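Local structure of Lpg2148(MvcA) (Legionella pneumophila subsp. pneumophila str. Philadelphia 1, 6K11) at residues Leu135-Asn140 against Gln181-Ile186; Arg128-Ile133 against Lys321-Arg326; Val26-Leu31 against Glu363-Arg368; Asp77-Leu82 against Leu121-Ile126. The protein is a Legionella effector that probably works as a deamidase-type enzyme removing ubiquitin from the host ubiquitin-conjugating enzyme UBE2N, thereby regulating its activity. All coordinates share one frame; numbering follows the deposited sequence.

How the interactions relate
Interactions 2 and 4 share one antiparallel sheet: both use strand 120-129, their centres lie 24 Å apart, and I126 CG2 packs against the backbone of R326. Interaction 1 belongs to a second sheet, in the insertion region, which the chain enters directly after interaction 2; their segments adjoin in sequence although the centres are 27 Å apart. Interaction 3 joins two helices near the two ends of the chain and lies across the chain's centre from interaction 2, their centres 39 Å apart. Its nearest atoms come within about 8 Å of interaction 4 without touching. Interactions 1 and 3 are the most widely separated pair, with centres 53 Å apart.

Interaction 1 (Leu135-Asn140 against Gln181-Ile186); sequences LVKTKN and QLFNAI
K137 reaches from strand 134-137 across the ring of F183 to the C-terminal end of helix 176-185. Its ammonium group makes two hydrogen bonds here, one from NZ to F183 O at 2.9 Å and a shorter one from NZ to I186 O at 2.7 Å. The donor approaches the I186 carbonyl from above its plane and lies less far out of the plane of the F183 carbonyl. G187 O, just beyond, accepts a third bond from NZ. Lysine suits this place: carbonyls at the C-terminal end of a helix lack the next turn's N-H partners, and a positive charge there would be favoured by the helix dipole.

The same side chain also makes pi contacts. CG of K137 stands anti to the backbone N (chi1 -176°) and touches F183 CE2 at 3.6 Å, while a bend at chi3 carries CE over the middle of the ring, 3.6 Å from the F183 centroid. This is a CH-pi contact, and NZ, 4.5 Å from that centroid, adds a cation-pi interaction over the same face. T138 O comes near the ring's edge, 3.7 Å from F183 CE2.

Apolar packing completes the contact. L135 and I186 meet tip to tip, with L135 CD2 4.0 Å from I186 CD1, as befits two buried branched residues.

Strand 134-137 pairs with strands 152-155 and 192-193, and L135 and I186 both rest on L155 and on I214 of helix 206-220. The contact therefore seats helix 176-185 against the sheet of the insertion domain.

Interaction 2 (Arg128-Ile133 against Lys321-Arg326); sequences REDPPI and KRQPLR
Q323, R128 and E129 carry this contact, where the end of strand 120-129 meets the start of strand 325-333. Q323 reaches with an extended side chain across E129 O to D130. Its NE2 donates to D130 OD1 at 2.9 Å; the oxygen lies close to the amide plane of Q323, but the amide meets the carboxylate from above, the two planes being 59° apart. The flat amide also rests against a backbone oxygen, Q323 CD being 3.5 Å from E129 O. At the other branch, Q323 OE1 lies at the edge of the R128 guanidinium, 3.4 Å from R128 CD.

R128 forms a non-hydrogen-bonded antiparallel pair with L325. Its CG sits between the backbone N and the carbonyl carbon (chi1 61°), from where the extended chain passes Q323 OE1, and CB is packed at 3.5 Å against CD2 of L325. The CA of R128 adds a CA-H...O contact to P324 O.

E129 supplies the backbone bond of the junction, from E129 N to P324 O at 2.9 Å. Proline has no N-H to give, but its carbonyl can still accept, so it can stand just before strand 325-333 and pair through its oxygen. The E129 side chain crosses the proline obliquely, OE1 3.5 Å from P324 CG.

Polar and long side chains suit so superficial a contact. The bond from NE2 to D130 OD1 sets the turn of the amide and puts its oxygen at the guanidinium edge, electrostatically better placed there than an NH2 would be; the guanidinium would also be expected to favour the negative charge of D130.

Interaction 3 (Val26-Leu31 against Glu363-Arg368); sequences VPAEVL and ENYRNR
A28 and Y365 bring two helices together, the first turn of helix 28-39 packing against the N-terminal half of helix 358-381. The CB of A28 lies over one face of the Y365 ring in a CH-pi contact, 4.1 Å from its centroid, and also touches R368 CB at 3.8 Å. A methyl suits this place because the backbones come close, A28 CA to Y365 CA 5.7 Å. L31 crosses the tyrosine at about a right angle, its CD2 3.9 Å from Y365 CE2.

CG of Y365 is anti to its backbone N (chi1 -175°), starting the side chain toward the other helix. The hydroxyl at its end donates to V26 O at 2.7 Å, gripping the peptide just before the N-cap residue P27. Tyrosine thus meets both needs, an apolar face for alanine and a polar tip for a carbonyl.

Further out, R368 is held along its own helix by N364, with NH1 donating in the plane of the N364 carbonyl, on a lone pair, at 3.0 Å. Its other terminal nitrogen turns to a water that accepts from E29 N at 3.1 Å; the bond from R368 NH2 to that water, at 3.5 Å, is weak.

Interaction 4 (Asp77-Leu82 against Leu121-Ile126); sequences DVCELL and LIRFEI
Helix 71-83 packs on a face of the central antiparallel sheet, an alpha/beta layer contact in which V78, C79 and L82 gather round L121. The helix segment and strand 121-126 run nearly antiparallel, at 159°, with their axes 10.3 Å apart, a spacing bridged by side chains.

L121 is the chief apolar piece. Its CG stands anti to the backbone N (chi1 173°), and the two methyls at its end separate the partners: CD1 meets L82 CD2 at 4.0 Å and V78 CG1 at 4.2 Å, while CD2 meets C79 SG at 3.9 Å. The leucines cross at a slant. A branched leucine suits a strand position facing a helix, for its forked end can serve two sites, CD1 touching V78 and L82, one turn apart, and CD2 on C79.

C79 is compact and weakly polar, and it sits where the apolar patch gives way to a charged group. SG is 3.9 Å from R123 NH1 and 4.1 Å from R123 CD, so the sulfur lies against both the aliphatic part and the guanidinium of the arginine. The chain of R123 is extended from CG to NE, and NH1 finds its hydrogen-bonding partner in N76 OD1, about one turn before C79 on the same helix. That bond helps to fix the guanidinium beside the sulfur.

L121 and R123 face the helix, whereas F124, on the other face, stacks with F234. Strand 120-129 is flanked in the sheet by strands 325-333 and 228-238, and helix 4-19 also packs on helix 71-83, V8 on L82 and L12 on L81.

Interaction 1 (Leu135-Asn140 against Gln181-Ile186)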
# COMPACT_ATOMS: atom_id res chain seq x y z
N LEU A 135 12.31 22.53 -6.69
CA LEU A 135 11.59 23.79 -6.70
C LEU A 135 11.21 24.10 -8.14
O LEU A 135 12.01 23.89 -9.06
CB LEU A 135 12.48 24.92 -6.13
CG LEU A 135 12.12 26.35 -6.50
CD1 LEU A 135 10.81 26.75 -5.83
CD2 LEU A 135 13.25 27.30 -6.12
N VAL A 136 9.97 24.56 -8.35
CA VAL A 136 9.49 24.91 -9.68
C VAL A 136 9.11 26.38 -9.68
O VAL A 136 8.23 26.80 -8.91
CB VAL A 136 8.29 24.06 -10.13
CG1 VAL A 136 7.76 24.54 -11.48
CG2 VAL A 136 8.66 22.56 -10.17
N LYS A 137 9.74 27.16 -10.54
CA LYS A 137 9.38 28.55 -10.75
C LYS A 137 8.35 28.62 -11.87
O LYS A 137 8.58 28.11 -12.97
CB LYS A 137 10.62 29.38 -11.10
CG LYS A 137 10.36 30.84 -11.24
CD LYS A 137 11.66 31.56 -11.53
CE LYS A 137 11.42 32.78 -12.39
NZ LYS A 137 12.70 33.50 -12.63
N THR A 138 7.20 29.23 -11.59
CA THR A 138 6.13 29.31 -12.57
C THR A 138 5.37 30.62 -12.43
O THR A 138 5.11 31.09 -11.31
CB THR A 138 5.15 28.14 -12.45
OG1 THR A 138 4.02 28.36 -13.31
CG2 THR A 138 4.67 27.97 -11.01
N LYS A 139 5.01 31.20 -13.56
CA LYS A 139 4.14 32.37 -13.57
C LYS A 139 2.78 32.00 -13.00
O LYS A 139 2.30 30.87 -13.14
CB LYS A 139 4.00 32.92 -14.99
CG LYS A 139 5.24 33.63 -15.51
CD LYS A 139 4.93 34.46 -16.76
CE LYS A 139 6.13 35.32 -17.19
NZ LYS A 139 6.75 36.08 -16.06
N ASN A 140 2.15 32.98 -12.35
CA ASN A 140 0.82 32.77 -11.80
C ASN A 140 -0.16 32.33 -12.88
O ASN A 140 -1.03 31.48 -12.63
CB ASN A 140 0.33 34.05 -11.12
CG ASN A 140 -0.76 33.78 -10.11
OD1 ASN A 140 -1.71 33.04 -10.38
ND2 ASN A 140 -0.63 34.38 -8.93
N GLN A 181 10.50 39.19 -5.21
CA GLN A 181 11.95 39.33 -5.16
C GLN A 181 12.65 38.00 -5.42
O GLN A 181 13.57 37.92 -6.24
CB GLN A 181 12.34 39.92 -3.81
CG GLN A 181 13.82 40.14 -3.64
CD GLN A 181 14.51 38.93 -3.09
OE1 GLN A 181 14.04 38.34 -2.12
NE2 GLN A 181 15.61 38.53 -3.72
N LEU A 182 12.25 36.94 -4.71
CA LEU A 182 12.84 35.63 -4.92
C LEU A 182 12.61 35.15 -6.34
O LEU A 182 13.49 34.53 -6.95
CB LEU A 182 12.25 34.61 -3.93
CG LEU A 182 12.58 34.72 -2.45
CD1 LEU A 182 11.64 33.83 -1.61
CD2 LEU A 182 14.03 34.35 -2.22
N PHE A 183 11.42 35.42 -6.89
CA PHE A 183 11.08 34.99 -8.24
C PHE A 183 12.06 35.57 -9.25
O PHE A 183 12.59 34.85 -10.11
CB PHE A 183 9.64 35.41 -8.55
CG PHE A 183 9.14 35.01 -9.92
CD1 PHE A 183 9.33 35.83 -11.01
CD2 PHE A 183 8.44 33.83 -10.09
CE1 PHE A 183 8.85 35.48 -12.26
CE2 PHE A 183 7.95 33.47 -11.34
CZ PHE A 183 8.16 34.30 -12.42
N ASN A 184 12.32 36.86 -9.15
CA ASN A 184 13.22 37.53 -10.09
C ASN A 184 14.70 37.32 -9.77
O ASN A 184 15.55 37.68 -10.58
CB ASN A 184 12.87 39.02 -10.14
CG ASN A 184 11.54 39.27 -10.80
OD1 ASN A 184 10.62 39.81 -10.19
ND2 ASN A 184 11.41 38.85 -12.06
N ALA A 185 15.03 36.74 -8.62
CA ALA A 185 16.42 36.41 -8.30
C ALA A 185 16.83 35.04 -8.82
O ALA A 185 18.03 34.71 -8.80
CB ALA A 185 16.65 36.46 -6.79
N ILE A 186 15.89 34.23 -9.29
CA ILE A 186 16.17 32.89 -9.77
C ILE A 186 16.07 32.89 -11.29
O ILE A 186 15.27 33.64 -11.86
CB ILE A 186 15.21 31.88 -9.10
CG1 ILE A 186 15.52 31.84 -7.60
CG2 ILE A 186 15.33 30.49 -9.72
CD1 ILE A 186 14.59 31.00 -6.74

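Interaction 2 (Arg128-Ile133 against Lys321-Arg326)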
# COMPACT_ATOMS: atom_id res chain seq x y z
N ARG A 128 7.59 5.06 3.65
CA ARG A 128 8.87 5.60 3.23
C ARG A 128 8.84 7.12 3.33
O ARG A 128 7.78 7.74 3.17
CB ARG A 128 9.20 5.19 1.80
CG ARG A 128 8.21 5.68 0.78
CD ARG A 128 8.53 5.08 -0.57
NE ARG A 128 8.01 5.89 -1.66
CZ ARG A 128 6.81 5.74 -2.19
NH1 ARG A 128 5.99 4.78 -1.73
NH2 ARG A 128 6.43 6.52 -3.19
N GLU A 129 9.99 7.71 3.62
CA GLU A 129 10.11 9.15 3.77
C GLU A 129 10.46 9.77 2.43
O GLU A 129 11.52 9.47 1.85
CB GLU A 129 11.16 9.50 4.83
CG GLU A 129 11.06 10.93 5.33
CD GLU A 129 12.22 11.30 6.24
OE1 GLU A 129 13.32 10.75 6.01
OE2 GLU A 129 12.03 12.12 7.16
N ASP A 130 9.58 10.62 1.92
CA ASP A 130 9.63 11.08 0.54
C ASP A 130 9.41 12.59 0.48
O ASP A 130 8.39 13.06 -0.05
CB ASP A 130 8.58 10.33 -0.29
CG ASP A 130 8.69 10.62 -1.77
OD1 ASP A 130 9.82 10.78 -2.27
OD2 ASP A 130 7.63 10.66 -2.44
N PRO A 131 10.34 13.39 1.01
CA PRO A 131 10.17 14.87 0.97
C PRO A 131 10.33 15.39 -0.45
O PRO A 131 10.89 14.69 -1.32
CB PRO A 131 11.30 15.38 1.88
CG PRO A 131 12.36 14.30 1.80
CD PRO A 131 11.61 12.99 1.64
N PRO A 132 9.86 16.61 -0.74
CA PRO A 132 10.08 17.18 -2.08
C PRO A 132 11.56 17.40 -2.33
O PRO A 132 12.34 17.61 -1.41
CB PRO A 132 9.32 18.52 -2.03
CG PRO A 132 9.34 18.89 -0.57
CD PRO A 132 9.20 17.57 0.17
N ILE A 133 11.95 17.31 -3.60
CA ILE A 133 13.35 17.46 -3.97
C ILE A 133 13.56 18.51 -5.04
O ILE A 133 14.71 18.78 -5.41
CB ILE A 133 13.97 16.12 -4.44
CG1 ILE A 133 13.20 15.55 -5.63
CG2 ILE A 133 14.05 15.12 -3.28
CD1 ILE A 133 14.04 14.60 -6.52
N LYS A 321 15.91 0.24 -2.27
CA LYS A 321 15.19 1.01 -1.25
C LYS A 321 16.16 2.05 -0.72
O LYS A 321 16.92 1.81 0.22
CB LYS A 321 14.67 0.10 -0.14
CG LYS A 321 13.62 -0.91 -0.59
CD LYS A 321 12.36 -0.24 -1.18
CE LYS A 321 11.74 -1.13 -2.25
NZ LYS A 321 10.99 -0.35 -3.27
N ARG A 322 16.15 3.23 -1.35
CA ARG A 322 17.10 4.29 -1.05
C ARG A 322 16.57 5.31 -0.06
O ARG A 322 17.32 6.22 0.33
CB ARG A 322 17.51 4.99 -2.34
CG ARG A 322 18.28 4.09 -3.27
CD ARG A 322 18.70 4.82 -4.53
NE ARG A 322 19.43 3.93 -5.42
CZ ARG A 322 19.18 3.81 -6.72
NH1 ARG A 322 18.22 4.52 -7.29
NH2 ARG A 322 19.91 2.97 -7.46
N GLN A 323 15.32 5.20 0.35
CA GLN A 323 14.77 6.17 1.28
C GLN A 323 14.52 5.54 2.65
O GLN A 323 14.24 4.34 2.75
CB GLN A 323 13.44 6.75 0.76
CG GLN A 323 13.53 7.38 -0.63
CD GLN A 323 12.17 7.81 -1.12
OE1 GLN A 323 11.20 7.05 -1.07
NE2 GLN A 323 12.07 9.05 -1.60
N PRO A 324 14.61 6.34 3.72
CA PRO A 324 14.29 5.82 5.05
C PRO A 324 12.90 5.21 5.08
O PRO A 324 11.97 5.68 4.42
CB PRO A 324 14.35 7.08 5.94
CG PRO A 324 15.28 8.01 5.22
CD PRO A 324 15.05 7.75 3.75
N LEU A 325 12.76 4.14 5.87
CA LEU A 325 11.50 3.46 6.09
C LEU A 325 11.21 3.42 7.58
O LEU A 325 12.12 3.48 8.41
CB LEU A 325 11.52 2.02 5.54
CG LEU A 325 11.92 1.79 4.08
CD1 LEU A 325 12.10 0.29 3.80
CD2 LEU A 325 10.89 2.40 3.15
N ARG A 326 9.93 3.30 7.91
CA ARG A 326 9.51 3.11 9.29
C ARG A 326 8.39 2.07 9.32
O ARG A 326 7.63 1.93 8.36
CB ARG A 326 9.03 4.41 9.94
CG ARG A 326 7.78 4.98 9.34
CD ARG A 326 7.25 6.11 10.21
NE ARG A 326 5.99 6.62 9.70
CZ ARG A 326 5.54 7.84 9.92
NH1 ARG A 326 6.24 8.69 10.66
NH2 ARG A 326 4.37 8.21 9.41

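Interaction 3 (Val26-Leu31 against Glu363-Arg368)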
# COMPACT_ATOMS: atom_id res chain seq x y z
N VAL A 26 -17.62 -10.62 -3.25
CA VAL A 26 -18.47 -9.67 -4.00
C VAL A 26 -19.12 -10.40 -5.17
O VAL A 26 -18.41 -11.06 -5.95
CB VAL A 26 -17.64 -8.49 -4.50
CG1 VAL A 26 -18.47 -7.54 -5.37
CG2 VAL A 26 -17.04 -7.73 -3.33
N PRO A 27 -20.44 -10.33 -5.35
CA PRO A 27 -21.05 -11.01 -6.49
C PRO A 27 -20.46 -10.48 -7.79
O PRO A 27 -20.12 -9.30 -7.89
CB PRO A 27 -22.55 -10.70 -6.36
CG PRO A 27 -22.73 -10.35 -4.86
CD PRO A 27 -21.44 -9.64 -4.51
N ALA A 28 -20.28 -11.38 -8.76
CA ALA A 28 -19.60 -11.01 -10.00
C ALA A 28 -20.33 -9.87 -10.71
O ALA A 28 -19.69 -8.98 -11.29
CB ALA A 28 -19.49 -12.22 -10.93
N GLU A 29 -21.67 -9.90 -10.72
CA GLU A 29 -22.39 -8.83 -11.40
C GLU A 29 -22.12 -7.49 -10.74
O GLU A 29 -22.01 -6.46 -11.42
CB GLU A 29 -23.89 -9.13 -11.45
CG GLU A 29 -24.65 -8.15 -12.38
CD GLU A 29 -26.16 -8.44 -12.47
OE1 GLU A 29 -26.89 -8.14 -11.51
OE2 GLU A 29 -26.62 -8.98 -13.50
N VAL A 30 -22.01 -7.47 -9.41
CA VAL A 30 -21.74 -6.23 -8.69
C VAL A 30 -20.34 -5.71 -9.02
O VAL A 30 -20.14 -4.51 -9.29
CB VAL A 30 -21.91 -6.46 -7.17
CG1 VAL A 30 -21.51 -5.22 -6.37
CG2 VAL A 30 -23.36 -6.86 -6.86
N LEU A 31 -19.35 -6.61 -9.00
CA LEU A 31 -17.99 -6.24 -9.38
C LEU A 31 -17.95 -5.69 -10.80
O LEU A 31 -17.31 -4.65 -11.07
CB LEU A 31 -17.07 -7.46 -9.25
CG LEU A 31 -15.65 -7.22 -9.77
CD1 LEU A 31 -14.99 -6.17 -8.90
CD2 LEU A 31 -14.82 -8.51 -9.77
N GLU A 363 -13.07 -19.01 -13.41
CA GLU A 363 -13.39 -18.59 -14.77
C GLU A 363 -14.86 -18.20 -14.91
O GLU A 363 -15.19 -17.27 -15.65
CB GLU A 363 -13.06 -19.68 -15.79
CG GLU A 363 -11.54 -19.90 -16.02
CD GLU A 363 -10.82 -18.61 -16.36
OE1 GLU A 363 -11.12 -18.01 -17.42
OE2 GLU A 363 -9.95 -18.19 -15.56
N ASN A 364 -15.76 -18.93 -14.25
CA ASN A 364 -17.17 -18.54 -14.26
C ASN A 364 -17.35 -17.14 -13.67
O ASN A 364 -18.08 -16.31 -14.23
CB ASN A 364 -18.00 -19.56 -13.47
CG ASN A 364 -19.46 -19.13 -13.29
OD1 ASN A 364 -19.86 -18.66 -12.21
ND2 ASN A 364 -20.26 -19.31 -14.34
N TYR A 365 -16.67 -16.87 -12.55
CA TYR A 365 -16.75 -15.57 -11.90
C TYR A 365 -16.21 -14.46 -12.81
O TYR A 365 -16.82 -13.40 -12.95
CB TYR A 365 -15.96 -15.62 -10.59
CG TYR A 365 -16.04 -14.38 -9.74
CD1 TYR A 365 -17.12 -14.17 -8.88
CD2 TYR A 365 -15.02 -13.44 -9.77
CE1 TYR A 365 -17.18 -13.03 -8.09
CE2 TYR A 365 -15.07 -12.31 -8.98
CZ TYR A 365 -16.15 -12.11 -8.14
OH TYR A 365 -16.18 -10.97 -7.38
N ARG A 366 -15.03 -14.69 -13.40
CA ARG A 366 -14.45 -13.71 -14.32
C ARG A 366 -15.37 -13.45 -15.51
O ARG A 366 -15.53 -12.31 -15.93
CB ARG A 366 -13.09 -14.20 -14.84
CG ARG A 366 -11.95 -14.12 -13.86
CD ARG A 366 -10.81 -15.00 -14.39
NE ARG A 366 -9.57 -14.70 -13.70
CZ ARG A 366 -8.42 -15.35 -13.87
NH1 ARG A 366 -8.35 -16.37 -14.73
NH2 ARG A 366 -7.35 -14.97 -13.19
N ASN A 367 -15.94 -14.51 -16.08
CA ASN A 367 -16.76 -14.34 -17.28
C ASN A 367 -18.03 -13.56 -16.95
O ASN A 367 -18.48 -12.73 -17.75
CB ASN A 367 -17.09 -15.70 -17.90
CG ASN A 367 -15.84 -16.40 -18.47
OD1 ASN A 367 -14.78 -15.80 -18.59
ND2 ASN A 367 -15.97 -17.67 -18.82
N ARG A 368 -18.61 -13.80 -15.77
CA ARG A 368 -19.82 -13.07 -15.39
C ARG A 368 -19.52 -11.62 -15.05
O ARG A 368 -20.35 -10.75 -15.33
CB ARG A 368 -20.52 -13.77 -14.22
CG ARG A 368 -21.10 -15.14 -14.58
CD ARG A 368 -21.31 -16.04 -13.36
NE ARG A 368 -22.20 -15.45 -12.36
CZ ARG A 368 -22.61 -16.08 -11.27
NH1 ARG A 368 -22.22 -17.33 -11.04
NH2 ARG A 368 -23.41 -15.47 -10.40
O HOH W 1 -23.66 -12.06 -9.89

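Interaction 4 (Asp77-Leu82 against Leu121-Ile126)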
# COMPACT_ATOMS: atom_id res chain seq x y z
N ASP A 77 -8.94 -7.65 3.31
CA ASP A 77 -9.66 -8.92 3.20
C ASP A 77 -9.36 -9.83 4.38
O ASP A 77 -10.27 -10.48 4.92
CB ASP A 77 -9.27 -9.65 1.91
CG ASP A 77 -9.89 -9.04 0.67
OD1 ASP A 77 -10.73 -8.13 0.80
OD2 ASP A 77 -9.52 -9.49 -0.45
N VAL A 78 -8.08 -9.97 4.74
CA VAL A 78 -7.72 -10.80 5.89
C VAL A 78 -8.43 -10.28 7.15
O VAL A 78 -9.01 -11.06 7.91
CB VAL A 78 -6.19 -10.83 6.07
CG1 VAL A 78 -5.82 -11.48 7.40
CG2 VAL A 78 -5.55 -11.62 4.92
N CYS A 79 -8.43 -8.97 7.35
CA CYS A 79 -9.04 -8.40 8.55
C CYS A 79 -10.55 -8.60 8.56
O CYS A 79 -11.13 -8.90 9.62
CB CYS A 79 -8.70 -6.91 8.66
SG CYS A 79 -6.97 -6.57 9.12
N GLU A 80 -11.20 -8.42 7.42
CA GLU A 80 -12.64 -8.62 7.36
C GLU A 80 -13.01 -10.08 7.60
O GLU A 80 -13.99 -10.38 8.30
CB GLU A 80 -13.17 -8.15 6.01
CG GLU A 80 -14.67 -8.14 5.89
CD GLU A 80 -15.20 -6.80 5.41
OE1 GLU A 80 -16.15 -6.79 4.60
OE2 GLU A 80 -14.64 -5.76 5.84
N LEU A 81 -12.23 -11.01 7.04
CA LEU A 81 -12.54 -12.42 7.25
C LEU A 81 -12.33 -12.82 8.70
O LEU A 81 -13.16 -13.54 9.29
CB LEU A 81 -11.70 -13.29 6.32
CG LEU A 81 -12.18 -13.27 4.87
CD1 LEU A 81 -11.12 -13.88 3.96
CD2 LEU A 81 -13.52 -14.02 4.76
N LEU A 82 -11.25 -12.35 9.32
CA LEU A 82 -10.93 -12.82 10.67
C LEU A 82 -11.72 -12.08 11.73
O LEU A 82 -12.00 -12.65 12.79
CB LEU A 82 -9.42 -12.67 10.93
CG LEU A 82 -8.56 -13.91 10.64
CD1 LEU A 82 -8.91 -14.54 9.28
CD2 LEU A 82 -7.05 -13.55 10.71
N LEU A 121 -3.98 -11.18 15.73
CA LEU A 121 -3.81 -10.64 14.38
C LEU A 121 -3.08 -9.32 14.50
O LEU A 121 -3.52 -8.42 15.24
CB LEU A 121 -5.16 -10.45 13.68
CG LEU A 121 -5.11 -9.74 12.32
CD1 LEU A 121 -4.38 -10.59 11.29
CD2 LEU A 121 -6.51 -9.41 11.81
N ILE A 122 -1.97 -9.20 13.79
CA ILE A 122 -1.19 -7.96 13.74
C ILE A 122 -1.24 -7.43 12.32
O ILE A 122 -1.03 -8.19 11.36
CB ILE A 122 0.27 -8.19 14.18
CG1 ILE A 122 0.34 -9.06 15.44
CG2 ILE A 122 0.98 -6.85 14.35
CD1 ILE A 122 1.73 -9.58 15.71
N ARG A 123 -1.54 -6.16 12.18
CA ARG A 123 -1.50 -5.50 10.88
C ARG A 123 -0.34 -4.52 10.89
O ARG A 123 -0.18 -3.75 11.84
CB ARG A 123 -2.82 -4.77 10.57
CG ARG A 123 -2.80 -4.09 9.21
CD ARG A 123 -4.17 -3.60 8.74
NE ARG A 123 -4.07 -2.96 7.42
CZ ARG A 123 -5.07 -2.89 6.54
NH1 ARG A 123 -6.25 -3.45 6.81
NH2 ARG A 123 -4.89 -2.30 5.37
N PHE A 124 0.49 -4.57 9.84
CA PHE A 124 1.67 -3.72 9.72
C PHE A 124 1.52 -2.76 8.56
O PHE A 124 0.92 -3.10 7.53
CB PHE A 124 2.95 -4.52 9.48
CG PHE A 124 3.36 -5.38 10.62
CD1 PHE A 124 2.86 -6.67 10.75
CD2 PHE A 124 4.27 -4.92 11.56
CE1 PHE A 124 3.25 -7.48 11.81
CE2 PHE A 124 4.67 -5.72 12.61
CZ PHE A 124 4.15 -7.01 12.73
N GLU A 125 2.12 -1.59 8.71
CA GLU A 125 2.23 -0.61 7.63
C GLU A 125 3.68 -0.14 7.55
O GLU A 125 4.27 0.21 8.58
CB GLU A 125 1.27 0.56 7.84
CG GLU A 125 1.25 1.56 6.70
CD GLU A 125 0.39 1.11 5.52
OE1 GLU A 125 -0.48 0.22 5.71
OE2 GLU A 125 0.58 1.66 4.41
N ILE A 126 4.26 -0.16 6.36
CA ILE A 126 5.60 0.34 6.13
C ILE A 126 5.47 1.64 5.35
O ILE A 126 4.85 1.65 4.28
CB ILE A 126 6.48 -0.66 5.35
CG1 ILE A 126 6.35 -2.07 5.92
CG2 ILE A 126 7.94 -0.18 5.31
CD1 ILE A 126 7.10 -2.29 7.18